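Local coordinates for protein glucose-6-phosphate isomerase (Thermus thermophilus, PDB 1ZZG) that probably catalyses the reversible isomerisation of glucose 6-phosphate to fructose 6-phosphate, a step shared by glycolysis and gluconeogenesis, at residues E55-Y59 with L175-A179; V66-L71 with L197-F201; L109-P115 with V138-W142; L119-K125 with H154-D160. The contacts are given in a common frame with arbitrary orientation. Residues are numbered along the deposited sequence.

Contact 1: residues E55-Y59 with L175-A179; sequences EVRRY and LKAFA
Residues 55-59 form a turn within helix 52-61 (Y59 N to E55 O, 3.1 Å), and 176-179 run as an extended strand. The segment axes pass 10.9 Å apart at 155°, nearly antiparallel; the nearest CA pairs are V56-F178 (8.3 Å) and Y59-K176 (8.9 Å). The CA-CB bonds of F178 (chi1 m, chi2 -79°) and Y59 (chi1 t, chi2 71°) point toward the other segment, and Y59 CB lies 3.8 Å from F178 CZ. The F178 edge meets the Y59 face in an offset edge-to-face pair, centroids 5.6 Å apart and planes at 75°. This is helix-on-sheet packing in the alpha/beta SIS fold, at an outermost strand of the parallel sheet. V56, chi1 t, a small apolar residue, fits its buried position, CG2 3.7 Å from F178 CE1. K176, partly exposed, suits the solvent side: with chi1 t and chi2 p, its aliphatic CG packs 3.6 Å from Y59 CE1, while NZ makes a long salt bridge to E55 OE2 (3.7 Å). E55, t at chi1 and chi2, also sets OE2 3.5 Å from F178 CE1.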
loop_
_atom_site.group_PDB
_atom_site.type_symbol
_atom_site.label_atom_id
_atom_site.label_comp_id
_atom_site.label_asym_id
_atom_site.label_seq_id
_atom_site.Cartn_x
_atom_site.Cartn_y
_atom_site.Cartn_z
ATOM N N GLU A 55 -18.767 -21.187 -16.024
ATOM C CA GLU A 55 -19.059 -20.230 -17.084
ATOM C C GLU A 55 -17.851 -19.304 -17.278
ATOM O O GLU A 55 -17.507 -18.932 -18.404
ATOM C CB GLU A 55 -20.292 -19.415 -16.700
ATOM C CG GLU A 55 -20.734 -18.401 -17.732
ATOM C CD GLU A 55 -21.885 -17.539 -17.234
ATOM O OE1 GLU A 55 -22.898 -18.104 -16.766
ATOM O OE2 GLU A 55 -21.777 -16.297 -17.315
ATOM N N VAL A 56 -17.214 -18.930 -16.171
ATOM C CA VAL A 56 -16.037 -18.070 -16.221
ATOM C C VAL A 56 -14.886 -18.821 -16.894
ATOM O O VAL A 56 -14.218 -18.288 -17.783
ATOM C CB VAL A 56 -15.607 -17.628 -14.798
ATOM C CG1 VAL A 56 -14.232 -16.961 -14.834
ATOM C CG2 VAL A 56 -16.640 -16.663 -14.230
ATOM N N ARG A 57 -14.660 -20.064 -16.478
ATOM C CA ARG A 57 -13.592 -20.867 -17.060
ATOM C C ARG A 57 -13.784 -21.068 -18.564
ATOM O O ARG A 57 -12.843 -20.929 -19.343
ATOM C CB ARG A 57 -13.514 -22.240 -16.384
ATOM C CG ARG A 57 -12.831 -22.270 -15.016
ATOM C CD ARG A 57 -12.837 -23.702 -14.478
ATOM N NE ARG A 57 -12.145 -23.872 -13.201
ATOM C CZ ARG A 57 -10.845 -23.669 -13.028
ATOM N NH1 ARG A 57 -10.099 -23.283 -14.053
ATOM N NH2 ARG A 57 -10.289 -23.868 -11.840
ATOM N N ARG A 58 -15.000 -21.405 -18.973
ATOM C CA ARG A 58 -15.257 -21.627 -20.391
ATOM C C ARG A 58 -14.980 -20.372 -21.213
ATOM O O ARG A 58 -14.437 -20.450 -22.317
ATOM C CB ARG A 58 -16.696 -22.103 -20.603
ATOM C CG ARG A 58 -16.972 -23.499 -20.036
ATOM C CD ARG A 58 -16.032 -24.561 -20.623
ATOM N NE ARG A 58 -14.785 -24.738 -19.873
ATOM C CZ ARG A 58 -14.705 -25.290 -18.664
ATOM N NH1 ARG A 58 -15.802 -25.721 -18.054
ATOM N NH2 ARG A 58 -13.528 -25.422 -18.064
ATOM N N TYR A 59 -15.344 -19.216 -20.670
ATOM C CA TYR A 59 -15.111 -17.954 -21.361
ATOM C C TYR A 59 -13.617 -17.708 -21.516
ATOM O O TYR A 59 -13.154 -17.283 -22.572
ATOM C CB TYR A 59 -15.732 -16.788 -20.587
ATOM C CG TYR A 59 -15.362 -15.436 -21.155
ATOM C CD1 TYR A 59 -15.884 -15.002 -22.373
ATOM C CD2 TYR A 59 -14.466 -14.602 -20.488
ATOM C CE1 TYR A 59 -15.521 -13.771 -22.910
ATOM C CE2 TYR A 59 -14.099 -13.377 -21.014
ATOM C CZ TYR A 59 -14.628 -12.965 -22.223
ATOM O OH TYR A 59 -14.272 -11.738 -22.729
ATOM N N LEU A 175 -22.087 -7.372 -25.816
ATOM C CA LEU A 175 -20.831 -7.674 -25.144
ATOM C C LEU A 175 -21.008 -8.800 -24.141
ATOM O O LEU A 175 -22.089 -8.973 -23.574
ATOM C CB LEU A 175 -20.321 -6.437 -24.401
ATOM C CG LEU A 175 -20.225 -5.152 -25.223
ATOM C CD1 LEU A 175 -19.773 -4.012 -24.329
ATOM C CD2 LEU A 175 -19.262 -5.353 -26.386
ATOM N N LYS A 176 -19.950 -9.571 -23.922
ATOM C CA LYS A 176 -20.020 -10.640 -22.938
ATOM C C LYS A 176 -20.167 -9.913 -21.610
ATOM O O LYS A 176 -19.548 -8.869 -21.390
ATOM C CB LYS A 176 -18.735 -11.461 -22.917
ATOM C CG LYS A 176 -18.785 -12.646 -21.964
ATOM C CD LYS A 176 -19.794 -13.685 -22.440
ATOM C CE LYS A 176 -19.800 -14.919 -21.550
ATOM N NZ LYS A 176 -20.258 -14.587 -20.178
ATOM N N ALA A 177 -20.992 -10.448 -20.725
ATOM C CA ALA A 177 -21.186 -9.801 -19.439
ATOM C C ALA A 177 -21.369 -10.815 -18.326
ATOM O O ALA A 177 -21.998 -11.861 -18.505
ATOM C CB ALA A 177 -22.386 -8.863 -19.503
ATOM N N PHE A 178 -20.786 -10.500 -17.181
ATOM C CA PHE A 178 -20.880 -11.347 -16.011
ATOM C C PHE A 178 -21.637 -10.542 -14.974
ATOM O O PHE A 178 -21.632 -9.313 -15.011
ATOM C CB PHE A 178 -19.482 -11.719 -15.521
ATOM C CG PHE A 178 -18.813 -12.768 -16.362
ATOM C CD1 PHE A 178 -19.147 -14.111 -16.216
ATOM C CD2 PHE A 178 -17.851 -12.415 -17.302
ATOM C CE1 PHE A 178 -18.531 -15.088 -16.988
ATOM C CE2 PHE A 178 -17.225 -13.381 -18.082
ATOM C CZ PHE A 178 -17.565 -14.722 -17.924
ATOM N N ALA A 179 -22.279 -11.239 -14.044
ATOM C CA ALA A 179 -23.088 -10.572 -13.045
ATOM C C ALA A 179 -22.564 -10.506 -11.622
ATOM O O ALA A 179 -21.990 -11.459 -11.101
ATOM C CB ALA A 179 -24.479 -11.205 -13.028
#

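Contact 2: residues V66-L71 with L197-F201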
loop_
_atom_site.group_PDB
_atom_site.type_symbol
_atom_site.label_atom_id
_atom_site.label_comp_id
_atom_site.label_asym_id
_atom_site.label_seq_id
_atom_site.Cartn_x
_atom_site.Cartn_y
_atom_site.Cartn_z
ATOM N N VAL A 66 -5.467 -13.625 -25.031
ATOM C CA VAL A 66 -5.203 -12.538 -24.092
ATOM C C VAL A 66 -3.841 -12.616 -23.402
ATOM O O VAL A 66 -3.513 -13.617 -22.763
ATOM C CB VAL A 66 -6.298 -12.464 -22.995
ATOM C CG1 VAL A 66 -5.930 -11.403 -21.960
ATOM C CG2 VAL A 66 -7.646 -12.138 -23.622
ATOM N N GLU A 67 -3.058 -11.548 -23.542
ATOM C CA GLU A 67 -1.743 -11.451 -22.913
ATOM C C GLU A 67 -1.771 -10.313 -21.899
ATOM O O GLU A 67 -0.968 -10.272 -20.972
ATOM C CB GLU A 67 -0.655 -11.178 -23.952
ATOM C CG GLU A 67 -0.166 -12.414 -24.696
ATOM C CD GLU A 67 1.008 -12.113 -25.617
ATOM O OE1 GLU A 67 1.929 -11.382 -25.189
ATOM O OE2 GLU A 67 1.018 -12.614 -26.760
ATOM N N ASP A 68 -2.697 -9.381 -22.094
ATOM C CA ASP A 68 -2.843 -8.248 -21.190
ATOM C C ASP A 68 -4.309 -8.097 -20.803
ATOM O O ASP A 68 -5.188 -8.024 -21.658
ATOM C CB ASP A 68 -2.322 -6.969 -21.855
ATOM C CG ASP A 68 -0.808 -6.980 -22.034
ATOM O OD1 ASP A 68 -0.086 -6.557 -21.104
ATOM O OD2 ASP A 68 -0.337 -7.432 -23.101
ATOM N N PHE A 69 -4.561 -8.063 -19.499
ATOM C CA PHE A 69 -5.911 -7.930 -18.960
ATOM C C PHE A 69 -6.017 -6.569 -18.276
ATOM O O PHE A 69 -5.387 -6.344 -17.241
ATOM C CB PHE A 69 -6.150 -9.043 -17.933
ATOM C CG PHE A 69 -7.574 -9.166 -17.478
ATOM C CD1 PHE A 69 -8.382 -10.192 -17.958
ATOM C CD2 PHE A 69 -8.105 -8.277 -16.548
ATOM C CE1 PHE A 69 -9.700 -10.332 -17.518
ATOM C CE2 PHE A 69 -9.418 -8.407 -16.104
ATOM C CZ PHE A 69 -10.217 -9.439 -16.590
ATOM N N VAL A 70 -6.797 -5.660 -18.853
ATOM C CA VAL A 70 -6.961 -4.329 -18.271
ATOM C C VAL A 70 -8.271 -4.267 -17.487
ATOM O O VAL A 70 -9.357 -4.260 -18.071
ATOM C CB VAL A 70 -6.978 -3.221 -19.367
ATOM C CG1 VAL A 70 -7.267 -1.861 -18.735
ATOM C CG2 VAL A 70 -5.637 -3.195 -20.111
ATOM N N LEU A 71 -8.170 -4.229 -16.162
ATOM C CA LEU A 71 -9.369 -4.163 -15.339
ATOM C C LEU A 71 -9.681 -2.715 -14.994
ATOM O O LEU A 71 -8.941 -2.070 -14.254
ATOM C CB LEU A 71 -9.188 -4.980 -14.051
ATOM C CG LEU A 71 -10.456 -5.403 -13.291
ATOM C CD1 LEU A 71 -10.048 -6.317 -12.132
ATOM C CD2 LEU A 71 -11.225 -4.180 -12.778
ATOM N N LEU A 197 -13.246 -13.845 -12.714
ATOM C CA LEU A 197 -12.865 -13.616 -14.104
ATOM C C LEU A 197 -11.364 -13.322 -14.240
ATOM O O LEU A 197 -10.656 -14.020 -14.965
ATOM C CB LEU A 197 -13.688 -12.474 -14.714
ATOM C CG LEU A 197 -13.404 -12.238 -16.205
ATOM C CD1 LEU A 197 -13.664 -13.528 -16.993
ATOM C CD2 LEU A 197 -14.278 -11.106 -16.725
ATOM N N PRO A 198 -10.860 -12.277 -13.559
ATOM C CA PRO A 198 -9.420 -12.031 -13.706
ATOM C C PRO A 198 -8.586 -13.221 -13.234
ATOM O O PRO A 198 -7.572 -13.535 -13.840
ATOM C CB PRO A 198 -9.183 -10.766 -12.867
ATOM C CG PRO A 198 -10.350 -10.753 -11.894
ATOM C CD PRO A 198 -11.496 -11.214 -12.759
ATOM N N LEU A 199 -9.016 -13.892 -12.166
ATOM C CA LEU A 199 -8.267 -15.047 -11.670
ATOM C C LEU A 199 -8.208 -16.174 -12.695
ATOM O O LEU A 199 -7.218 -16.913 -12.763
ATOM C CB LEU A 199 -8.869 -15.582 -10.373
ATOM C CG LEU A 199 -8.303 -14.985 -9.086
ATOM C CD1 LEU A 199 -9.001 -15.633 -7.896
ATOM C CD2 LEU A 199 -6.789 -15.216 -9.014
ATOM N N ALA A 200 -9.266 -16.309 -13.490
ATOM C CA ALA A 200 -9.295 -17.347 -14.514
ATOM C C ALA A 200 -8.153 -17.083 -15.486
ATOM O O ALA A 200 -7.362 -17.974 -15.778
ATOM C CB ALA A 200 -10.636 -17.337 -15.250
ATOM N N PHE A 201 -8.064 -15.844 -15.971
ATOM C CA PHE A 201 -7.013 -15.464 -16.906
ATOM C C PHE A 201 -5.637 -15.533 -16.254
ATOM O O PHE A 201 -4.619 -15.585 -16.941
ATOM C CB PHE A 201 -7.289 -14.064 -17.465
ATOM C CG PHE A 201 -8.305 -14.060 -18.575
ATOM C CD1 PHE A 201 -7.918 -14.332 -19.888
ATOM C CD2 PHE A 201 -9.653 -13.861 -18.300
ATOM C CE1 PHE A 201 -8.867 -14.406 -20.913
ATOM C CE2 PHE A 201 -10.610 -13.933 -19.312
ATOM C CZ PHE A 201 -10.217 -14.206 -20.623
#
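L197 opens the helical segment, its CG 4.3 Å from F69 CZ at the edge of the phenylalanine ring. P198 follows, and its CA lies over one face of that ring, 4.0 Å from F69 CZ. Proline lacks an amide hydrogen for the preceding turn, and the helix is kinked here; its compact, rigid ring suits close packing, with CB 4.0 Å from F69 CE2 and CG 4.5 Å from L71 CD1. F201, one turn further on, brings CD2 to 3.6 Å from F69 CE1. The two rings meet obliquely, centroids 5.5 Å apart and planes at 48°, and V66 CG2 touches F201 CE1 at 3.7 Å. The alternation of the strand puts F69 and L71 on this face, and all six touching residues are buried, as befits apolar side chains in the core of an alpha/beta domain. Segment 197-201 of helix 193-201 runs nearly antiparallel to 68-71 (166°, axes 10.1 Å apart), with helix 52-61 beside it through V56 and Y59, and F95 of strand 94-98 touching both P198 and F201.

Contact 3: residues L109-P115 with V138-W142; sequences LLRTLDP and VFLKW
Two helices on one face of the parallel sheet of the alpha/beta SIS fold meet here: the C-terminal end of helix 103-112, with the turn after it, and the middle of helix 130-147. L110 and W142 have the nearest CA atoms, 7.3 Å apart. Helical geometry lasts through T112; L113 turns extended (phi/psi -82/145) and leads through D114 to P115. W142, the most deeply covered residue, has chi1 t and chi2 74°, which slides its indole between L110 and P115. On one face L110 CD2 stands 3.5 Å from the centroid of the five-membered ring; on the opposite face P115 CG is 3.9 Å from that of the six-membered ring. Both are CH-pi contacts, which suit a broad, electron-rich indole. L110, rotamer m,t, also sets CD2 3.9 Å from the F139 ring centroid and CD1 3.8 Å from V138 CG1, so one branched side chain serves three partners. F139, chi1 -94°, turns its ring edge to L109 CB (CZ, 4.3 Å), while V138 also packs on P323 of the second subunit. Near the helix end, where main-chain carbonyls lack the next turn's amides, W142 NE1 donates to L110 O at 3.0 Å.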
loop_
_atom_site.group_PDB
_atom_site.type_symbol
_atom_site.label_atom_id
_atom_site.label_comp_id
_atom_site.label_asym_id
_atom_site.label_seq_id
_atom_site.Cartn_x
_atom_site.Cartn_y
_atom_site.Cartn_z
ATOM N N LEU A 109 -0.266 3.190 -21.004
ATOM C CA LEU A 109 -0.881 1.921 -21.365
ATOM C C LEU A 109 -1.387 1.965 -22.801
ATOM O O LEU A 109 -1.174 1.029 -23.565
ATOM C CB LEU A 109 -2.047 1.599 -20.426
ATOM C CG LEU A 109 -1.707 1.220 -18.981
ATOM C CD1 LEU A 109 -2.994 0.986 -18.199
ATOM C CD2 LEU A 109 -0.846 -0.033 -18.965
ATOM N N LEU A 110 -2.051 3.054 -23.171
ATOM C CA LEU A 110 -2.571 3.183 -24.532
ATOM C C LEU A 110 -1.452 3.121 -25.570
ATOM O O LEU A 110 -1.655 2.656 -26.696
ATOM C CB LEU A 110 -3.333 4.498 -24.694
ATOM C CG LEU A 110 -4.593 4.644 -23.836
ATOM C CD1 LEU A 110 -5.223 6.003 -24.079
ATOM C CD2 LEU A 110 -5.572 3.526 -24.173
ATOM N N ARG A 111 -0.267 3.579 -25.179
ATOM C CA ARG A 111 0.878 3.598 -26.075
ATOM C C ARG A 111 1.776 2.363 -26.036
ATOM O O ARG A 111 2.584 2.165 -26.942
ATOM C CB ARG A 111 1.716 4.847 -25.798
ATOM C CG ARG A 111 1.011 6.133 -26.179
ATOM C CD ARG A 111 1.672 7.358 -25.572
ATOM N NE ARG A 111 1.009 8.575 -26.031
ATOM C CZ ARG A 111 1.187 9.780 -25.502
ATOM N NH1 ARG A 111 2.013 9.947 -24.483
ATOM N NH2 ARG A 111 0.527 10.820 -25.993
ATOM N N THR A 112 1.640 1.526 -25.011
ATOM C CA THR A 112 2.489 0.339 -24.918
ATOM C C THR A 112 1.775 -1.005 -25.097
ATOM O O THR A 112 2.410 -2.003 -25.429
ATOM C CB THR A 112 3.258 0.312 -23.579
ATOM O OG1 THR A 112 2.333 0.394 -22.489
ATOM C CG2 THR A 112 4.234 1.480 -23.502
ATOM N N LEU A 113 0.466 -1.039 -24.881
ATOM C CA LEU A 113 -0.275 -2.283 -25.033
ATOM C C LEU A 113 -0.633 -2.564 -26.490
ATOM O O LEU A 113 -0.899 -1.645 -27.260
ATOM C CB LEU A 113 -1.571 -2.250 -24.210
ATOM C CG LEU A 113 -1.512 -2.164 -22.679
ATOM C CD1 LEU A 113 -2.932 -2.112 -22.125
ATOM C CD2 LEU A 113 -0.769 -3.365 -22.119
ATOM N N ASP A 114 -0.628 -3.839 -26.861
ATOM C CA ASP A 114 -1.006 -4.240 -28.208
ATOM C C ASP A 114 -2.506 -4.527 -28.131
ATOM O O ASP A 114 -2.922 -5.481 -27.478
ATOM C CB ASP A 114 -0.273 -5.516 -28.624
ATOM C CG ASP A 114 -0.616 -5.950 -30.042
ATOM O OD1 ASP A 114 -1.650 -5.498 -30.578
ATOM O OD2 ASP A 114 0.144 -6.752 -30.620
ATOM N N PRO A 115 -3.335 -3.702 -28.792
ATOM C CA PRO A 115 -4.790 -3.899 -28.772
ATOM C C PRO A 115 -5.211 -5.338 -29.072
ATOM O O PRO A 115 -6.112 -5.882 -28.432
ATOM C CB PRO A 115 -5.285 -2.925 -29.838
ATOM C CG PRO A 115 -4.300 -1.818 -29.758
ATOM C CD PRO A 115 -2.977 -2.552 -29.641
ATOM N N VAL A 138 -12.384 6.257 -22.533
ATOM C CA VAL A 138 -11.066 6.363 -23.135
ATOM C C VAL A 138 -10.640 5.074 -23.826
ATOM O O VAL A 138 -10.205 5.102 -24.977
ATOM C CB VAL A 138 -10.011 6.754 -22.074
ATOM C CG1 VAL A 138 -8.626 6.748 -22.689
ATOM C CG2 VAL A 138 -10.325 8.128 -21.508
ATOM N N PHE A 139 -10.765 3.938 -23.145
ATOM C CA PHE A 139 -10.365 2.683 -23.780
ATOM C C PHE A 139 -11.271 2.296 -24.944
ATOM O O PHE A 139 -10.808 1.696 -25.905
ATOM C CB PHE A 139 -10.284 1.536 -22.762
ATOM C CG PHE A 139 -8.900 1.336 -22.199
ATOM C CD1 PHE A 139 -8.450 2.088 -21.120
ATOM C CD2 PHE A 139 -8.022 0.438 -22.796
ATOM C CE1 PHE A 139 -7.148 1.947 -20.647
ATOM C CE2 PHE A 139 -6.717 0.289 -22.333
ATOM C CZ PHE A 139 -6.277 1.045 -21.257
ATOM N N LEU A 140 -12.552 2.639 -24.865
ATOM C CA LEU A 140 -13.473 2.303 -25.943
ATOM C C LEU A 140 -12.988 2.916 -27.258
ATOM O O LEU A 140 -12.933 2.236 -28.280
ATOM C CB LEU A 140 -14.870 2.799 -25.604
ATOM C CG LEU A 140 -15.843 1.731 -25.099
ATOM C CD1 LEU A 140 -17.169 2.372 -24.753
ATOM C CD2 LEU A 140 -16.029 0.665 -26.166
ATOM N N LYS A 141 -12.630 4.197 -27.222
ATOM C CA LYS A 141 -12.129 4.907 -28.396
ATOM C C LYS A 141 -10.906 4.166 -28.948
ATOM O O LYS A 141 -10.782 3.932 -30.153
ATOM C CB LYS A 141 -11.748 6.342 -27.995
ATOM C CG LYS A 141 -11.185 7.211 -29.121
ATOM C CD LYS A 141 -10.615 8.524 -28.595
ATOM C CE LYS A 141 -9.937 9.337 -29.701
ATOM N NZ LYS A 141 -10.866 9.730 -30.795
ATOM N N TRP A 142 -10.022 3.778 -28.038
ATOM C CA TRP A 142 -8.787 3.078 -28.364
ATOM C C TRP A 142 -9.076 1.739 -29.038
ATOM O O TRP A 142 -8.515 1.425 -30.091
ATOM C CB TRP A 142 -7.995 2.870 -27.071
ATOM C CG TRP A 142 -6.636 2.270 -27.210
ATOM C CD1 TRP A 142 -5.503 2.878 -27.682
ATOM C CD2 TRP A 142 -6.245 0.962 -26.794
ATOM N NE1 TRP A 142 -4.429 2.028 -27.574
ATOM C CE2 TRP A 142 -4.856 0.843 -27.033
ATOM C CE3 TRP A 142 -6.933 -0.125 -26.238
ATOM C CZ2 TRP A 142 -4.141 -0.321 -26.730
ATOM C CZ3 TRP A 142 -6.224 -1.282 -25.937
ATOM C CH2 TRP A 142 -4.836 -1.369 -26.186
#

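Contact 4: residues L119-K125 with H154-D160; sequences LVNAVSK and HLVVTTD
Strands 119-124 and 155-159 are parallel neighbours, axes 4.7 Å apart at 17°, in register V120-L155, N121-V156, A122-V157 and V123-T158, within the beta-alpha-beta unit whose crossover is helix 130-147. Amides and carbonyls of alternate residues reach across: V120 N to H154 O (2.7 Å), V156 N to V120 O (2.8 Å), A122 N to V156 O (3.0 Å), T158 N to A122 O (2.9 Å) and S124 N to T158 O (3.1 Å). V120, A122, L155 and V157 project to one face, N121, V123, V156 and T158 to the other. N121, chi1 t, folds ND2 onto V156 O (3.0 Å) and T158 OG1 (3.3 Å), while OD1 accepts from a water (2.8 Å) that accepts from T158 OG1 (2.6 Å). T159 OG1 donates to S124 O (2.6 Å), D160 N to K125 O (3.3 Å). A second water bridges K125 NZ (2.6 Å), which also binds V184 O, and D160 OD1 (2.7 Å), while D160 OD2 takes E163 N. The S124 and K125 side chains lie about 9 and 10 Å from those of predicted active-site residues K406 and E267, respectively. Buried main-chain groups thus pair across the strands, and N121 and T158 satisfy each other's polar ends.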
loop_
_atom_site.group_PDB
_atom_site.type_symbol
_atom_site.label_atom_id
_atom_site.label_comp_id
_atom_site.label_asym_id
_atom_site.label_seq_id
_atom_site.Cartn_x
_atom_site.Cartn_y
_atom_site.Cartn_z
ATOM N N LEU A 119 -7.440 -7.486 -23.392
ATOM C CA LEU A 119 -8.838 -7.707 -23.048
ATOM C C LEU A 119 -9.169 -6.669 -21.984
ATOM O O LEU A 119 -8.437 -6.528 -21.001
ATOM C CB LEU A 119 -9.070 -9.108 -22.474
ATOM C CG LEU A 119 -10.506 -9.317 -21.976
ATOM C CD1 LEU A 119 -11.487 -9.168 -23.140
ATOM C CD2 LEU A 119 -10.643 -10.686 -21.341
ATOM N N VAL A 120 -10.254 -5.933 -22.186
ATOM C CA VAL A 120 -10.659 -4.915 -21.232
ATOM C C VAL A 120 -11.883 -5.405 -20.461
ATOM O O VAL A 120 -12.855 -5.872 -21.052
ATOM C CB VAL A 120 -10.991 -3.589 -21.948
ATOM C CG1 VAL A 120 -11.363 -2.518 -20.929
ATOM C CG2 VAL A 120 -9.791 -3.139 -22.775
ATOM N N ASN A 121 -11.819 -5.304 -19.138
ATOM C CA ASN A 121 -12.908 -5.743 -18.272
ATOM C C ASN A 121 -13.411 -4.560 -17.453
ATOM O O ASN A 121 -12.728 -4.107 -16.529
ATOM C CB ASN A 121 -12.400 -6.853 -17.337
ATOM C CG ASN A 121 -13.469 -7.378 -16.385
ATOM O OD1 ASN A 121 -13.143 -7.992 -15.368
ATOM N ND2 ASN A 121 -14.743 -7.153 -16.712
ATOM N N ALA A 122 -14.588 -4.048 -17.805
ATOM C CA ALA A 122 -15.178 -2.927 -17.083
ATOM C C ALA A 122 -15.997 -3.496 -15.931
ATOM O O ALA A 122 -16.998 -4.184 -16.148
ATOM C CB ALA A 122 -16.062 -2.117 -18.002
ATOM N N VAL A 123 -15.574 -3.193 -14.709
ATOM C CA VAL A 123 -16.235 -3.708 -13.519
ATOM C C VAL A 123 -16.830 -2.623 -12.634
ATOM O O VAL A 123 -16.124 -1.717 -12.184
ATOM C CB VAL A 123 -15.246 -4.528 -12.663
ATOM C CG1 VAL A 123 -16.010 -5.309 -11.598
ATOM C CG2 VAL A 123 -14.426 -5.463 -13.555
ATOM N N SER A 124 -18.132 -2.730 -12.381
ATOM C CA SER A 124 -18.847 -1.779 -11.529
ATOM C C SER A 124 -20.208 -2.366 -11.158
ATOM O O SER A 124 -20.976 -2.755 -12.040
ATOM C CB SER A 124 -19.052 -0.450 -12.259
ATOM O OG SER A 124 -19.836 0.434 -11.472
ATOM N N LYS A 125 -20.510 -2.430 -9.863
ATOM C CA LYS A 125 -21.790 -2.980 -9.426
ATOM C C LYS A 125 -22.949 -2.099 -9.891
ATOM O O LYS A 125 -23.878 -2.583 -10.532
ATOM C CB LYS A 125 -21.837 -3.120 -7.899
ATOM C CG LYS A 125 -23.158 -3.692 -7.392
ATOM C CD LYS A 125 -23.190 -3.808 -5.871
ATOM C CE LYS A 125 -24.544 -4.315 -5.383
ATOM N NZ LYS A 125 -24.815 -5.704 -5.848
ATOM N N HIS A 154 -12.994 -7.697 -27.390
ATOM C CA HIS A 154 -11.970 -7.260 -26.446
ATOM C C HIS A 154 -12.506 -6.506 -25.224
ATOM O O HIS A 154 -11.730 -6.010 -24.407
ATOM C CB HIS A 154 -10.932 -6.400 -27.179
ATOM C CG HIS A 154 -10.128 -7.159 -28.190
ATOM N ND1 HIS A 154 -8.793 -7.453 -28.011
ATOM C CD2 HIS A 154 -10.479 -7.712 -29.376
ATOM C CE1 HIS A 154 -8.357 -8.156 -29.043
ATOM N NE2 HIS A 154 -9.361 -8.328 -29.884
ATOM N N LEU A 155 -13.828 -6.417 -25.105
ATOM C CA LEU A 155 -14.449 -5.737 -23.971
ATOM C C LEU A 155 -15.480 -6.640 -23.300
ATOM O O LEU A 155 -16.450 -7.073 -23.927
ATOM C CB LEU A 155 -15.127 -4.437 -24.418
ATOM C CG LEU A 155 -15.881 -3.679 -23.316
ATOM C CD1 LEU A 155 -14.911 -3.257 -22.223
ATOM C CD2 LEU A 155 -16.574 -2.458 -23.909
ATOM N N VAL A 156 -15.253 -6.931 -22.024
ATOM C CA VAL A 156 -16.154 -7.767 -21.248
ATOM C C VAL A 156 -16.604 -6.955 -20.034
ATOM O O VAL A 156 -15.803 -6.249 -19.417
ATOM C CB VAL A 156 -15.454 -9.078 -20.808
ATOM C CG1 VAL A 156 -14.171 -8.767 -20.061
ATOM C CG2 VAL A 156 -16.396 -9.913 -19.955
ATOM N N VAL A 157 -17.884 -7.053 -19.695
ATOM C CA VAL A 157 -18.435 -6.288 -18.580
ATOM C C VAL A 157 -18.872 -7.135 -17.384
ATOM O O VAL A 157 -19.411 -8.227 -17.545
ATOM C CB VAL A 157 -19.647 -5.447 -19.063
ATOM C CG1 VAL A 157 -20.234 -4.641 -17.923
ATOM C CG2 VAL A 157 -19.212 -4.524 -20.184
ATOM N N THR A 158 -18.626 -6.617 -16.184
ATOM C CA THR A 158 -19.016 -7.285 -14.943
ATOM C C THR A 158 -19.814 -6.239 -14.172
ATOM O O THR A 158 -19.252 -5.251 -13.697
ATOM C CB THR A 158 -17.778 -7.711 -14.126
ATOM O OG1 THR A 158 -17.011 -8.659 -14.882
ATOM C CG2 THR A 158 -18.199 -8.329 -12.802
ATOM N N THR A 159 -21.123 -6.452 -14.052
ATOM C CA THR A 159 -21.990 -5.486 -13.384
ATOM C C THR A 159 -23.304 -6.132 -12.923
ATOM O O THR A 159 -23.527 -7.323 -13.145
ATOM C CB THR A 159 -22.305 -4.315 -14.358
ATOM O OG1 THR A 159 -22.935 -3.239 -13.655
ATOM C CG2 THR A 159 -23.222 -4.789 -15.478
ATOM N N ASP A 160 -24.167 -5.350 -12.282
ATOM C CA ASP A 160 -25.458 -5.867 -11.820
ATOM C C ASP A 160 -26.143 -6.581 -12.987
ATOM O O ASP A 160 -26.014 -6.169 -14.137
ATOM C CB ASP A 160 -26.356 -4.724 -11.340
ATOM C CG ASP A 160 -27.649 -5.221 -10.717
ATOM O OD1 ASP A 160 -27.660 -5.461 -9.491
ATOM O OD2 ASP A 160 -28.648 -5.388 -11.458
HETATM O O HOH W 1 -14.860 -9.036 -13.400
HETATM O O HOH W 2 -25.244 -5.971 -8.387
#

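Contacts 1, 2 and 4 all bear on the same parallel sheet. Contact 4 is its hydrogen-bonded interior, flanked by the strands of the other two: V70 N bonds L119 O on one side, and F178 N bonds V157 O on the other. Contacts 1 and 2 pack helices on one face of the sheet, and L197 of contact 2 packs on Y59 and F178 of contact 1. Contact 3 covers the other face, where F139 meets V70 and V120. Chemistry follows depth: contact 2 is buried and wholly apolar, contact 4 is buried but rich in polar bonds, whereas contacts 1 and 3 are partly buried; the former adds a long salt bridge, the latter has an indole hydrogen bond, and its outer residues meet the second subunit.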